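Cysteine synthase (Fusobacterium nucleatum subsp. nucleatum strain ATCC 25586, PDB 5XEM) produces hydrogen sulfide as a pyridoxal-phosphate enzyme and probably also makes L-cysteine from O-acetyl-L-serine and hydrogen sulfide. Local coordinates at residues 16-28 against 256-268. Numbering follows the deposited sequence.
Sequences NTPLVKINNIDTF and MRELSFKEGILGG
The chain turning at Asn23-Ile25, just beyond strand 19-21, passes over the last turn of helix 249-263, the CA atoms of Asn24 and Lys262 lying 6.0 Å apart. The carboxylate of Glu263 receives three successive backbone amides. Asn23 N points almost straight at Glu263 OE1 (3.0 Å, 178° at the hydrogen), on its syn side but 30° out of the carboxylate plane. Glu263 OE2 takes two, Asn24 N at its syn lone pair (2.7 Å) and Ile25 N nearly along the C-O bond (2.8 Å). With its chain bent at chi2 (-73°), Glu263 turns its carboxylate to these amides, whose N-H dipoles probably stabilise its negative charge. One water lies within bonding distance of Glu263 OE1 and Lys21 O; a second accepts from Asn23 ND2, which also bonds Asn8 O of the second subunit, and may donate to Glu263 OE1.

Alongside the Glu263 stem, Ile22 CD1 and Ile25 CD1 each lie 3.9 Å from Glu263 CG. Both also touch Leu259 CD2, and Ile22 CD1 meets Ile265 CD1 at 3.8 Å, the two side chains crossing nearly at right angles. Gly264, with positive phi, is the first residue to leave helical angles. The contact ties the loop after strand 19-21 to helix 249-263, while Phe275 of helix 269-284 packs against Ile22; the strand, antiparallel to 31-36, also bonds the second subunit through the Leu19 and Lys21 backbones.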
ATOM      1  N   ASN A  16      -7.069   4.863 -11.485  1.00 14.25           N
ATOM      2  CA  ASN A  16      -6.528   3.846 -12.374  1.00 14.97           C
ATOM      3  C   ASN A  16      -6.040   2.601 -11.640  1.00 13.63           C
ATOM      4  O   ASN A  16      -4.924   2.111 -11.822  1.00 12.76           O
ATOM      5  CB  ASN A  16      -5.470   4.462 -13.270  1.00 16.86           C
ATOM      6  CG  ASN A  16      -6.084   5.473 -14.203  1.00 18.83           C
ATOM      7  OD1 ASN A  16      -6.932   5.123 -15.018  1.00 22.57           O
ATOM      8  ND2 ASN A  16      -5.767   6.727 -14.009  1.00 21.52           N
ATOM      9  N   THR A  17      -6.899   2.116 -10.771  1.00 13.27           N
ATOM     10  CA  THR A  17      -6.579   0.981  -9.924  1.00 12.90           C
ATOM     11  C   THR A  17      -6.853  -0.313 -10.671  1.00 13.18           C
ATOM     12  O   THR A  17      -7.704  -0.353 -11.546  1.00 14.19           O
ATOM     13  CB  THR A  17      -7.424   0.978  -8.648  1.00 12.55           C
ATOM     14  OG1 THR A  17      -8.807   1.060  -8.996  1.00 12.95           O
ATOM     15  CG2 THR A  17      -7.040   2.212  -7.779  1.00 12.55           C
ATOM     16  N   PRO A  18      -6.175  -1.379 -10.287  1.00 14.60           N
ATOM     17  CA  PRO A  18      -6.368  -2.633 -11.022  1.00 14.82           C
ATOM     18  C   PRO A  18      -7.620  -3.420 -10.650  1.00 15.16           C
ATOM     19  O   PRO A  18      -8.137  -3.312  -9.507  1.00 14.77           O
ATOM     20  CB  PRO A  18      -5.107  -3.414 -10.678  1.00 15.24           C
ATOM     21  CG  PRO A  18      -4.694  -2.904  -9.334  1.00 15.68           C
ATOM     22  CD  PRO A  18      -5.056  -1.445  -9.328  1.00 15.08           C
ATOM     23  N   LEU A  19      -8.097  -4.202 -11.620  1.00 16.31           N
ATOM     24  CA  LEU A  19      -9.192  -5.164 -11.447  1.00 17.10           C
ATOM     25  C   LEU A  19      -8.523  -6.533 -11.481  1.00 16.46           C
ATOM     26  O   LEU A  19      -7.831  -6.852 -12.435  1.00 18.30           O
ATOM     27  CB  LEU A  19     -10.157  -5.135 -12.639  1.00 18.70           C
ATOM     28  CG  LEU A  19     -11.573  -4.611 -12.521  1.00 20.17           C
ATOM     29  CD1 LEU A  19     -12.377  -5.041 -13.751  1.00 18.97           C
ATOM     30  CD2 LEU A  19     -12.272  -5.041 -11.236  1.00 19.59           C
ATOM     31  N   VAL A  20      -8.715  -7.343 -10.468  1.00 15.56           N
ATOM     32  CA  VAL A  20      -8.067  -8.648 -10.389  0.50 15.57           C
ATOM     33  C   VAL A  20      -9.110  -9.751 -10.413  1.00 15.90           C
ATOM     34  O   VAL A  20     -10.112  -9.670  -9.707  1.00 15.27           O
ATOM     35  CB  VAL A  20      -7.262  -8.759  -9.086  0.50 15.35           C
ATOM     36  CG1 VAL A  20      -6.515 -10.094  -9.009  0.50 15.64           C
ATOM     37  CG2 VAL A  20      -6.292  -7.594  -8.980  0.50 15.02           C
ATOM     38  N   LYS A  21      -8.861 -10.788 -11.198  1.00 17.04           N
ATOM     39  CA  LYS A  21      -9.780 -11.933 -11.237  1.00 18.63           C
ATOM     40  C   LYS A  21      -9.529 -12.848 -10.062  1.00 17.27           C
ATOM     41  O   LYS A  21      -8.381 -13.046  -9.679  1.00 18.29           O
ATOM     42  CB  LYS A  21      -9.627 -12.736 -12.534  1.00 21.03           C
ATOM     43  CG  LYS A  21     -10.597 -13.915 -12.584  1.00 23.80           C
ATOM     44  CD  LYS A  21     -11.148 -14.160 -13.978  1.00 27.82           C
ATOM     45  CE  LYS A  21     -12.095 -15.371 -13.979  1.00 30.90           C
ATOM     46  NZ  LYS A  21     -11.541 -16.487 -14.800  1.00 32.79           N
ATOM     47  N   ILE A  22     -10.595 -13.423  -9.516  1.00 16.46           N
ATOM     48  CA  ILE A  22     -10.511 -14.365  -8.408  1.00 16.87           C
ATOM     49  C   ILE A  22     -10.356 -15.771  -8.999  1.00 18.52           C
ATOM     50  O   ILE A  22     -11.209 -16.207  -9.776  1.00 18.99           O
ATOM     51  CB  ILE A  22     -11.747 -14.260  -7.492  1.00 16.41           C
ATOM     52  CG1 ILE A  22     -11.786 -12.882  -6.822  1.00 15.84           C
ATOM     53  CG2 ILE A  22     -11.770 -15.340  -6.412  1.00 16.21           C
ATOM     54  CD1 ILE A  22     -10.710 -12.668  -5.769  1.00 15.80           C
ATOM     55  N   ASN A  23      -9.272 -16.448  -8.642  1.00 20.13           N
ATOM     56  CA  ASN A  23      -8.878 -17.709  -9.301  1.00 22.52           C
ATOM     57  C   ASN A  23      -8.915 -18.937  -8.431  1.00 23.84           C
ATOM     58  O   ASN A  23      -9.073 -20.035  -8.938  1.00 23.38           O
ATOM     59  CB  ASN A  23      -7.455 -17.635  -9.828  1.00 23.69           C
ATOM     60  CG  ASN A  23      -7.231 -16.461 -10.713  1.00 24.86           C
ATOM     61  OD1 ASN A  23      -7.834 -16.357 -11.775  1.00 26.70           O
ATOM     62  ND2 ASN A  23      -6.344 -15.549 -10.279  1.00 25.14           N
ATOM     63  N   ASN A  24      -8.710 -18.766  -7.134  1.00 24.51           N
ATOM     64  CA  ASN A  24      -8.506 -19.896  -6.269  1.00 25.22           C
ATOM     65  C   ASN A  24      -9.739 -20.179  -5.443  1.00 26.23           C
ATOM     66  O   ASN A  24     -10.104 -21.345  -5.276  1.00 30.27           O
ATOM     67  CB  ASN A  24      -7.250 -19.691  -5.435  1.00 25.80           C
ATOM     68  CG  ASN A  24      -6.004 -19.559  -6.297  1.00 28.80           C
ATOM     69  OD1 ASN A  24      -5.074 -18.796  -5.985  1.00 30.34           O
ATOM     70  ND2 ASN A  24      -5.972 -20.314  -7.394  1.00 28.44           N
ATOM     71  N   ILE A  25     -10.437 -19.133  -5.002  1.00 24.09           N
ATOM     72  CA  ILE A  25     -11.643 -19.285  -4.215  1.00 22.99           C
ATOM     73  C   ILE A  25     -12.794 -19.672  -5.131  1.00 24.45           C
ATOM     74  O   ILE A  25     -12.943 -19.099  -6.212  1.00 24.53           O
ATOM     75  CB  ILE A  25     -11.996 -17.964  -3.498  1.00 21.07           C
ATOM     76  CG1 ILE A  25     -10.906 -17.591  -2.496  1.00 19.23           C
ATOM     77  CG2 ILE A  25     -13.325 -18.061  -2.774  1.00 21.53           C
ATOM     78  CD1 ILE A  25     -11.113 -16.222  -1.893  1.00 18.82           C
ATOM     79  N   ASP A  26     -13.627 -20.623  -4.705  1.00 25.49           N
ATOM     80  CA  ASP A  26     -14.748 -21.049  -5.553  1.00 27.26           C
ATOM     81  C   ASP A  26     -15.720 -19.901  -5.702  1.00 24.66           C
ATOM     82  O   ASP A  26     -16.179 -19.367  -4.711  1.00 27.71           O
ATOM     83  CB  ASP A  26     -15.476 -22.255  -4.942  1.00 28.62           C
ATOM     84  CG  ASP A  26     -16.504 -22.868  -5.895  1.00 31.04           C
ATOM     85  OD1 ASP A  26     -16.610 -22.402  -7.046  1.00 31.21           O
ATOM     86  OD2 ASP A  26     -17.198 -23.819  -5.480  1.00 34.37           O
ATOM     87  N   THR A  27     -16.045 -19.528  -6.934  1.00 23.97           N
ATOM     88  CA  THR A  27     -16.971 -18.410  -7.200  1.00 23.43           C
ATOM     89  C   THR A  27     -18.282 -18.867  -7.905  1.00 24.96           C
ATOM     90  O   THR A  27     -19.047 -18.050  -8.464  1.00 23.64           O
ATOM     91  CB  THR A  27     -16.249 -17.247  -7.947  1.00 23.64           C
ATOM     92  OG1 THR A  27     -15.810 -17.665  -9.249  1.00 21.94           O
ATOM     93  CG2 THR A  27     -15.019 -16.771  -7.124  1.00 21.46           C
ATOM     94  N   PHE A  28     -18.523 -20.182  -7.827  1.00 26.53           N
ATOM     95  CA  PHE A  28     -19.806 -20.800  -8.188  1.00 26.98           C
ATOM     96  C   PHE A  28     -20.212 -20.559  -9.628  1.00 27.00           C
ATOM     97  O   PHE A  28     -21.373 -20.234  -9.914  1.00 26.58           O
ATOM     98  CB  PHE A  28     -20.903 -20.346  -7.221  1.00 29.86           C
ATOM     99  CG  PHE A  28     -20.503 -20.478  -5.781  1.00 32.05           C
ATOM    100  CD1 PHE A  28     -20.293 -21.730  -5.225  1.00 34.16           C
ATOM    101  CD2 PHE A  28     -20.274 -19.347  -5.000  1.00 34.14           C
ATOM    102  CE1 PHE A  28     -19.884 -21.858  -3.900  1.00 36.41           C
ATOM    103  CE2 PHE A  28     -19.874 -19.470  -3.677  1.00 32.88           C
ATOM    104  CZ  PHE A  28     -19.675 -20.721  -3.129  1.00 34.26           C
ATOM    105  N   MET A 256     -12.016 -11.805   4.720  1.00 15.30           N
ATOM    106  CA  MET A 256     -10.770 -11.017   4.626  1.00 16.05           C
ATOM    107  C   MET A 256      -9.572 -11.981   4.681  1.00 15.70           C
ATOM    108  O   MET A 256      -8.647 -11.902   3.886  1.00 15.41           O
ATOM    109  CB  MET A 256     -10.692 -10.034   5.786  1.00 15.97           C
ATOM    110  CG  MET A 256      -9.474  -9.139   5.783  1.00 16.69           C
ATOM    111  SD  MET A 256      -9.546  -8.034   7.194  1.00 18.38           S
ATOM    112  CE  MET A 256      -7.883  -7.350   7.168  1.00 18.57           C
ATOM    113  N   ARG A 257      -9.612 -12.900   5.628  1.00 16.86           N
ATOM    114  CA  ARG A 257      -8.527 -13.876   5.782  1.00 18.33           C
ATOM    115  C   ARG A 257      -8.424 -14.827   4.588  1.00 17.27           C
ATOM    116  O   ARG A 257      -7.320 -15.141   4.156  1.00 17.13           O
ATOM    117  CB  ARG A 257      -8.666 -14.659   7.081  1.00 21.49           C
ATOM    118  CG  ARG A 257      -8.446 -13.849   8.349  1.00 25.61           C
ATOM    119  CD  ARG A 257      -8.591 -14.746   9.574  1.00 31.52           C
ATOM    120  NE  ARG A 257      -8.911 -13.991  10.789  1.00 36.23           N
ATOM    121  CZ  ARG A 257     -10.066 -14.008  11.458  1.00 38.39           C
ATOM    122  NH1 ARG A 257     -11.081 -14.778  11.053  1.00 41.07           N
ATOM    123  NH2 ARG A 257     -10.208 -13.265  12.547  1.00 40.42           N
ATOM    124  N   GLU A 258      -9.553 -15.280   4.051  1.00 17.31           N
ATOM    125  CA  GLU A 258      -9.545 -16.204   2.938  0.50 17.51           C
ATOM    126  C   GLU A 258      -8.943 -15.534   1.700  1.00 17.06           C
ATOM    127  O   GLU A 258      -8.184 -16.163   0.940  1.00 16.36           O
ATOM    128  CB  GLU A 258     -10.966 -16.705   2.667  0.50 19.22           C
ATOM    129  CG  GLU A 258     -11.038 -17.954   1.814  0.50 20.58           C
ATOM    130  CD  GLU A 258     -10.486 -19.183   2.503  0.50 20.76           C
ATOM    131  OE1 GLU A 258     -10.029 -19.098   3.663  0.50 23.09           O
ATOM    132  OE2 GLU A 258     -10.491 -20.248   1.858  0.50 22.96           O
ATOM    133  N   LEU A 259      -9.260 -14.248   1.499  1.00 14.76           N
ATOM    134  CA  LEU A 259      -8.695 -13.510   0.359  1.00 14.09           C
ATOM    135  C   LEU A 259      -7.170 -13.444   0.428  1.00 12.81           C
ATOM    136  O   LEU A 259      -6.487 -13.604  -0.582  1.00 11.74           O
ATOM    137  CB  LEU A 259      -9.292 -12.090   0.268  1.00 13.63           C
ATOM    138  CG  LEU A 259     -10.707 -12.004  -0.329  1.00 14.43           C
ATOM    139  CD1 LEU A 259     -11.375 -10.685   0.079  1.00 14.81           C
ATOM    140  CD2 LEU A 259     -10.664 -12.166  -1.843  1.00 14.62           C
ATOM    141  N   SER A 260      -6.628 -13.187   1.608  1.00 13.86           N
ATOM    142  CA  SER A 260      -5.195 -13.038   1.709  1.00 14.91           C
ATOM    143  C   SER A 260      -4.556 -14.422   1.614  1.00 15.84           C
ATOM    144  O   SER A 260      -3.540 -14.567   0.941  1.00 14.89           O
ATOM    145  CB  SER A 260      -4.733 -12.258   2.951  1.00 16.25           C
ATOM    146  OG  SER A 260      -5.303 -12.751   4.141  1.00 18.97           O
ATOM    147  N   PHE A 261      -5.144 -15.418   2.277  1.00 15.59           N
ATOM    148  CA  PHE A 261      -4.620 -16.807   2.219  1.00 17.01           C
ATOM    149  C   PHE A 261      -4.632 -17.420   0.843  1.00 16.97           C
ATOM    150  O   PHE A 261      -3.686 -18.109   0.469  1.00 16.27           O
ATOM    151  CB  PHE A 261      -5.433 -17.745   3.098  1.00 18.87           C
ATOM    152  CG  PHE A 261      -5.235 -17.571   4.577  1.00 20.93           C
ATOM    153  CD1 PHE A 261      -4.145 -16.901   5.112  1.00 23.13           C
ATOM    154  CD2 PHE A 261      -6.178 -18.117   5.460  1.00 25.26           C
ATOM    155  CE1 PHE A 261      -3.985 -16.783   6.487  1.00 23.28           C
ATOM    156  CE2 PHE A 261      -6.028 -18.000   6.841  1.00 25.94           C
ATOM    157  CZ  PHE A 261      -4.920 -17.334   7.353  1.00 25.60           C
ATOM    158  N   LYS A 262      -5.727 -17.249   0.114  1.00 17.34           N
ATOM    159  CA  LYS A 262      -5.971 -17.972  -1.149  1.00 18.18           C
ATOM    160  C   LYS A 262      -5.689 -17.161  -2.395  1.00 16.99           C
ATOM    161  O   LYS A 262      -5.363 -17.731  -3.434  1.00 16.68           O
ATOM    162  CB  LYS A 262      -7.416 -18.480  -1.210  1.00 20.31           C
ATOM    163  CG  LYS A 262      -7.864 -19.290  -0.013  1.00 23.43           C
ATOM    164  CD  LYS A 262      -6.978 -20.499   0.242  1.00 28.55           C
ATOM    165  CE  LYS A 262      -7.551 -21.367   1.365  1.00 31.81           C
ATOM    166  NZ  LYS A 262      -6.489 -22.161   2.050  1.00 33.25           N
ATOM    167  N   GLU A 263      -5.788 -15.835  -2.313  1.00 14.70           N
ATOM    168  CA  GLU A 263      -5.541 -14.990  -3.473  1.00 15.31           C
ATOM    169  C   GLU A 263      -4.345 -14.041  -3.358  1.00 14.26           C
ATOM    170  O   GLU A 263      -4.006 -13.355  -4.348  1.00 14.58           O
ATOM    171  CB  GLU A 263      -6.797 -14.172  -3.835  1.00 15.66           C
ATOM    172  CG  GLU A 263      -8.077 -14.974  -4.014  1.00 16.43           C
ATOM    173  CD  GLU A 263      -8.131 -15.791  -5.305  1.00 16.39           C
ATOM    174  OE1 GLU A 263      -7.542 -15.438  -6.346  1.00 17.12           O
ATOM    175  OE2 GLU A 263      -8.798 -16.840  -5.286  1.00 18.77           O
ATOM    176  N   GLY A 264      -3.729 -13.943  -2.183  1.00 13.49           N
ATOM    177  CA  GLY A 264      -2.690 -12.930  -1.956  1.00 13.35           C
ATOM    178  C   GLY A 264      -3.236 -11.499  -2.048  1.00 13.59           C
ATOM    179  O   GLY A 264      -2.490 -10.559  -2.305  1.00 12.71           O
ATOM    180  N   ILE A 265      -4.532 -11.319  -1.768  1.00 13.81           N
ATOM    181  CA  ILE A 265      -5.151 -10.000  -1.768  1.00 13.73           C
ATOM    182  C   ILE A 265      -5.358  -9.619  -0.305  1.00 14.48           C
ATOM    183  O   ILE A 265      -6.105 -10.296   0.419  1.00 15.15           O
ATOM    184  CB  ILE A 265      -6.507  -9.995  -2.503  1.00 14.10           C
ATOM    185  CG1 ILE A 265      -6.343 -10.264  -3.983  1.00 14.41           C
ATOM    186  CG2 ILE A 265      -7.263  -8.688  -2.252  1.00 13.98           C
ATOM    187  CD1 ILE A 265      -7.645 -10.610  -4.696  1.00 15.12           C
ATOM    188  N   LEU A 266      -4.717  -8.536   0.115  1.00 14.07           N
ATOM    189  CA  LEU A 266      -4.818  -8.053   1.474  1.00 14.68           C
ATOM    190  C   LEU A 266      -5.732  -6.836   1.452  1.00 13.57           C
ATOM    191  O   LEU A 266      -5.312  -5.714   1.181  1.00 13.23           O
ATOM    192  CB  LEU A 266      -3.420  -7.722   2.026  1.00 17.02           C
ATOM    193  CG  LEU A 266      -3.342  -7.338   3.509  1.00 19.11           C
ATOM    194  CD1 LEU A 266      -3.380  -8.577   4.380  1.00 23.82           C
ATOM    195  CD2 LEU A 266      -2.068  -6.564   3.823  1.00 21.01           C
ATOM    196  N   GLY A 267      -7.017  -7.065   1.685  1.00 12.82           N
ATOM    197  CA  GLY A 267      -7.999  -6.008   1.714  1.00 11.49           C
ATOM    198  C   GLY A 267      -8.453  -5.769   3.129  1.00 10.73           C
ATOM    199  O   GLY A 267      -8.188  -6.570   4.039  1.00 11.45           O
ATOM    200  N   GLY A 268      -9.174  -4.682   3.338  1.00 10.26           N
ATOM    201  CA  GLY A 268      -9.679  -4.391   4.666  1.00 10.28           C
ATOM    202  C   GLY A 268     -10.894  -5.236   5.041  1.00 10.18           C
ATOM    203  O   GLY A 268     -11.347  -6.087   4.278  1.00 10.19           O
TER
HETATM  204  O   HOH W   1      -7.064 -12.897  -7.308  1.00 18.91           O
HETATM  205  O   HOH W   2      -5.024 -15.698  -7.576  1.00 25.73           O